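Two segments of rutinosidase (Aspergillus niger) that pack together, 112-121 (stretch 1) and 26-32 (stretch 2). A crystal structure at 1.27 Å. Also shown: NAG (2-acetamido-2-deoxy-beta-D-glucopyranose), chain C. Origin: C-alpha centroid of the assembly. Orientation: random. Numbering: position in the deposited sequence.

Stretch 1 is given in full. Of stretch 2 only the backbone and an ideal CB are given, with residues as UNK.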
# COMPACT_ATOMS: atom_id res chain seq x y z
N ASN A 112 35.28 -20.21 -1.53
CA ASN A 112 35.31 -20.48 -2.98
C ASN A 112 33.96 -20.19 -3.65
O ASN A 112 33.72 -20.75 -4.75
CB ASN A 112 35.74 -21.93 -3.26
CG ASN A 112 37.22 -22.15 -3.17
OD1 ASN A 112 37.99 -21.23 -3.35
ND2 ASN A 112 37.60 -23.36 -2.83
N GLN A 113 33.12 -19.33 -3.06
CA GLN A 113 31.83 -19.00 -3.70
C GLN A 113 32.00 -18.69 -5.18
O GLN A 113 31.18 -19.15 -6.00
CB GLN A 113 31.19 -17.82 -3.00
CG GLN A 113 30.72 -18.10 -1.59
CD GLN A 113 31.67 -17.62 -0.52
OE1 GLN A 113 32.88 -17.76 -0.68
NE2 GLN A 113 31.15 -16.98 0.53
N THR A 114 32.93 -17.81 -5.59
CA THR A 114 32.96 -17.32 -6.99
C THR A 114 33.43 -18.46 -7.92
O THR A 114 33.16 -18.39 -9.11
CB THR A 114 33.82 -16.05 -7.14
OG1 THR A 114 35.16 -16.35 -6.74
CG2 THR A 114 33.23 -14.88 -6.38
N ALA A 115 34.15 -19.44 -7.41
CA ALA A 115 34.52 -20.60 -8.24
C ALA A 115 33.26 -21.40 -8.58
O ALA A 115 33.10 -21.83 -9.74
CB ALA A 115 35.51 -21.49 -7.53
N TYR A 116 32.39 -21.60 -7.62
CA TYR A 116 31.11 -22.32 -7.89
C TYR A 116 30.22 -21.48 -8.79
O TYR A 116 29.53 -22.02 -9.67
CB TYR A 116 30.45 -22.71 -6.58
CG TYR A 116 31.20 -23.75 -5.80
CD1 TYR A 116 31.28 -25.05 -6.28
CD2 TYR A 116 31.85 -23.43 -4.63
CE1 TYR A 116 32.00 -26.02 -5.60
CE2 TYR A 116 32.57 -24.40 -3.94
CZ TYR A 116 32.65 -25.69 -4.44
OH TYR A 116 33.38 -26.67 -3.79
N LEU A 117 30.18 -20.17 -8.56
CA LEU A 117 29.41 -19.26 -9.40
C LEU A 117 29.89 -19.39 -10.85
O LEU A 117 29.07 -19.49 -11.80
CB LEU A 117 29.56 -17.82 -8.87
CG LEU A 117 28.42 -16.90 -9.33
CD1 LEU A 117 28.38 -15.63 -8.45
CD2 LEU A 117 28.55 -16.55 -10.77
N LYS A 118 31.20 -19.33 -11.08
CA LYS A 118 31.75 -19.46 -12.43
C LYS A 118 31.43 -20.83 -13.07
O LYS A 118 31.04 -20.83 -14.25
CB LYS A 118 33.25 -19.28 -12.32
CG LYS A 118 33.89 -19.41 -13.70
CD LYS A 118 35.38 -19.04 -13.74
CE LYS A 118 35.98 -19.36 -15.09
NZ LYS A 118 35.28 -18.67 -16.21
N GLU A 119 31.51 -21.92 -12.31
CA GLU A 119 31.21 -23.27 -12.91
C GLU A 119 29.76 -23.29 -13.41
O GLU A 119 29.49 -23.70 -14.58
CB GLU A 119 31.43 -24.38 -11.89
CG GLU A 119 31.33 -25.71 -12.60
CD GLU A 119 30.88 -26.91 -11.80
OE1 GLU A 119 29.69 -26.94 -11.39
OE2 GLU A 119 31.71 -27.86 -11.67
N ILE A 120 28.84 -22.79 -12.58
CA ILE A 120 27.41 -22.85 -12.97
C ILE A 120 27.12 -21.83 -14.06
O ILE A 120 26.37 -22.11 -15.01
CB ILE A 120 26.53 -22.61 -11.71
CG1 ILE A 120 26.69 -23.79 -10.74
CG2 ILE A 120 25.09 -22.31 -12.12
CD1 ILE A 120 26.36 -25.17 -11.27
N ALA A 121 27.59 -20.58 -13.94
CA ALA A 121 27.32 -19.54 -14.95
C ALA A 121 27.89 -19.97 -16.30
O ALA A 121 27.20 -19.82 -17.34
CB ALA A 121 27.91 -18.21 -14.46
N UNK A 26 15.76 -17.22 -9.49
CA UNK A 26 16.83 -16.97 -8.51
C UNK A 26 17.46 -18.28 -8.09
O UNK A 26 16.76 -19.29 -7.94
CB UNK A 26 16.29 -16.23 -7.29
N UNK A 27 18.78 -18.26 -7.93
CA UNK A 27 19.50 -19.36 -7.27
C UNK A 27 19.73 -18.93 -5.83
O UNK A 27 20.90 -18.80 -5.36
CB UNK A 27 20.82 -19.69 -7.97
N UNK A 28 18.67 -18.64 -5.09
CA UNK A 28 18.77 -18.21 -3.71
C UNK A 28 19.08 -19.33 -2.75
O UNK A 28 18.92 -20.51 -3.08
CB UNK A 28 17.47 -17.53 -3.29
N UNK A 29 19.53 -19.00 -1.55
CA UNK A 29 19.80 -20.00 -0.53
C UNK A 29 20.99 -20.85 -0.85
O UNK A 29 21.20 -21.87 -0.18
CB UNK A 29 18.58 -20.90 -0.33
N UNK A 30 21.80 -20.43 -1.80
CA UNK A 30 22.95 -21.22 -2.33
C UNK A 30 24.25 -20.58 -1.84
O UNK A 30 24.96 -21.19 -1.01
CB UNK A 30 22.93 -21.28 -3.86
N UNK A 31 24.52 -19.37 -2.30
CA UNK A 31 25.70 -18.59 -1.88
C UNK A 31 25.38 -17.59 -0.76
O UNK A 31 26.31 -17.00 -0.22
CB UNK A 31 26.28 -17.84 -3.08
N UNK A 32 24.11 -17.44 -0.40
CA UNK A 32 23.68 -16.70 0.78
C UNK A 32 22.63 -17.55 1.49
O UNK A 32 21.80 -18.16 0.75
CB UNK A 32 23.13 -15.32 0.41
C1 NAG C . 39.02 -23.60 -2.82
C2 NAG C . 39.31 -24.54 -1.67
C3 NAG C . 40.75 -25.08 -1.88
C4 NAG C . 41.02 -25.63 -3.28
C5 NAG C . 40.65 -24.60 -4.36
C6 NAG C . 40.93 -25.09 -5.81
C7 NAG C . 38.66 -23.99 0.62
C8 NAG C . 38.86 -23.00 1.73
N2 NAG C . 39.33 -23.72 -0.48
O3 NAG C . 41.01 -26.08 -0.90
O4 NAG C . 42.43 -25.89 -3.39
O5 NAG C . 39.26 -24.26 -4.10
O6 NAG C . 40.19 -26.29 -6.06
O7 NAG C . 37.98 -24.98 0.68

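Stretch 1 is a helix from Gln113 onward, and the side that meets stretch 2 is lined by Gln113, Tyr116, Leu117 and Ile120. It offers mostly carbon there, so apolar partners are expected wherever stretch 2 can reach it.

Position 26 lies far from the helix, with extended backbone angles (-84/141), and stretch 1 sets no demand on it; many side chains would do. It is Asn26, whose amide is hydrogen-bonded elsewhere in the structure.

At position 27 the CA-to-CB bond points toward the helix, but nothing of stretch 1 lies within 5.5 Å of the ideal CB. A side chain must therefore extend to make contact, and the nearest feature ahead is the aliphatic Ile120. Leucine, isoleucine, methionine or an aromatic residue would all be plausible. The residue is Leu27, in an m, t rotamer, and its CD1 comes to 4.1 Å from Ile120 CG2.

Positions 28 and 29 are out of reach of the helix. At 28 the angles (-76/163) are open to most residues, whereas the positive phi at 29 (70/15) by itself favours glycine. Both are glycine, and Gly29 N donates a hydrogen bond to a side chain three residues later.

At position 30 CA-to-CB runs sideways and the ideal CB again touches nothing. Only a long side chain that turns toward the helix could meet Tyr116, Leu117 and Ile120; a large aromatic or a methionine would suit. Trp30 takes this course with chi1 at 175° (t), bringing the six-membered end of its indole to the helix. Its CH2 lies 3.6 Å from Ile120 CG1, while Tyr116 O approaches the ring edge, 3.8 Å from CH2. Trp30 CZ2 also packs 4.1 Å from Tyr116 CB.

Position 31 is the nearest in backbone register, its CA 6.4 Å from Gln113 CA. CA-to-CB points toward the helix, and the ideal CB is 4.7 Å from Gln113 CG, with Leu117 farther along. A medium-sized aliphatic side chain is the natural choice, though methionine could also serve. Leu31 is found, again m, t, with CD1 4.1 Å from both Leu117 CD1 and Gln113 O, and CD2 4.3 Å from Gln113 CG.

At position 32 CA-to-CB is sideways and no helix atom is near, so stretch 1 leaves the choice open; the backbone N-H of Gly29, which has no partner among the visible atoms, would favour an acceptor here. Glu32 curls back, and its OE1 accepts the nearly linear bond from Gly29 N at 2.9 Å.

Stretch 2 (26-32) NLGGWLE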
# COMPACT_ATOMS: atom_id res chain seq x y z
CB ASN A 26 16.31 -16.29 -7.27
CG ASN A 26 15.99 -14.83 -7.53
OD1 ASN A 26 16.91 -14.00 -7.37
ND2 ASN A 26 14.78 -14.52 -7.98
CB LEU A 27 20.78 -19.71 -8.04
CG LEU A 27 20.66 -20.08 -9.49
CD1 LEU A 27 22.00 -20.45 -10.09
CD2 LEU A 27 19.65 -21.21 -9.73
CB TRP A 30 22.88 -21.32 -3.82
CG TRP A 30 24.05 -21.99 -4.47
CD1 TRP A 30 24.77 -23.08 -4.02
CD2 TRP A 30 24.63 -21.65 -5.73
NE1 TRP A 30 25.76 -23.41 -4.92
CE2 TRP A 30 25.70 -22.54 -5.99
CE3 TRP A 30 24.37 -20.65 -6.68
CZ2 TRP A 30 26.44 -22.46 -7.16
CZ3 TRP A 30 25.15 -20.58 -7.79
CH2 TRP A 30 26.15 -21.48 -8.06
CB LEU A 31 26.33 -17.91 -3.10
CG LEU A 31 26.65 -18.85 -4.25
CD1 LEU A 31 27.28 -18.11 -5.44
CD2 LEU A 31 27.58 -20.01 -3.78
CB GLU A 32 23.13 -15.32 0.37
CG GLU A 32 22.01 -15.31 -0.68
CD GLU A 32 20.60 -15.54 -0.21
OE1 GLU A 32 19.84 -16.15 -0.95
OE2 GLU A 32 20.25 -15.01 0.88
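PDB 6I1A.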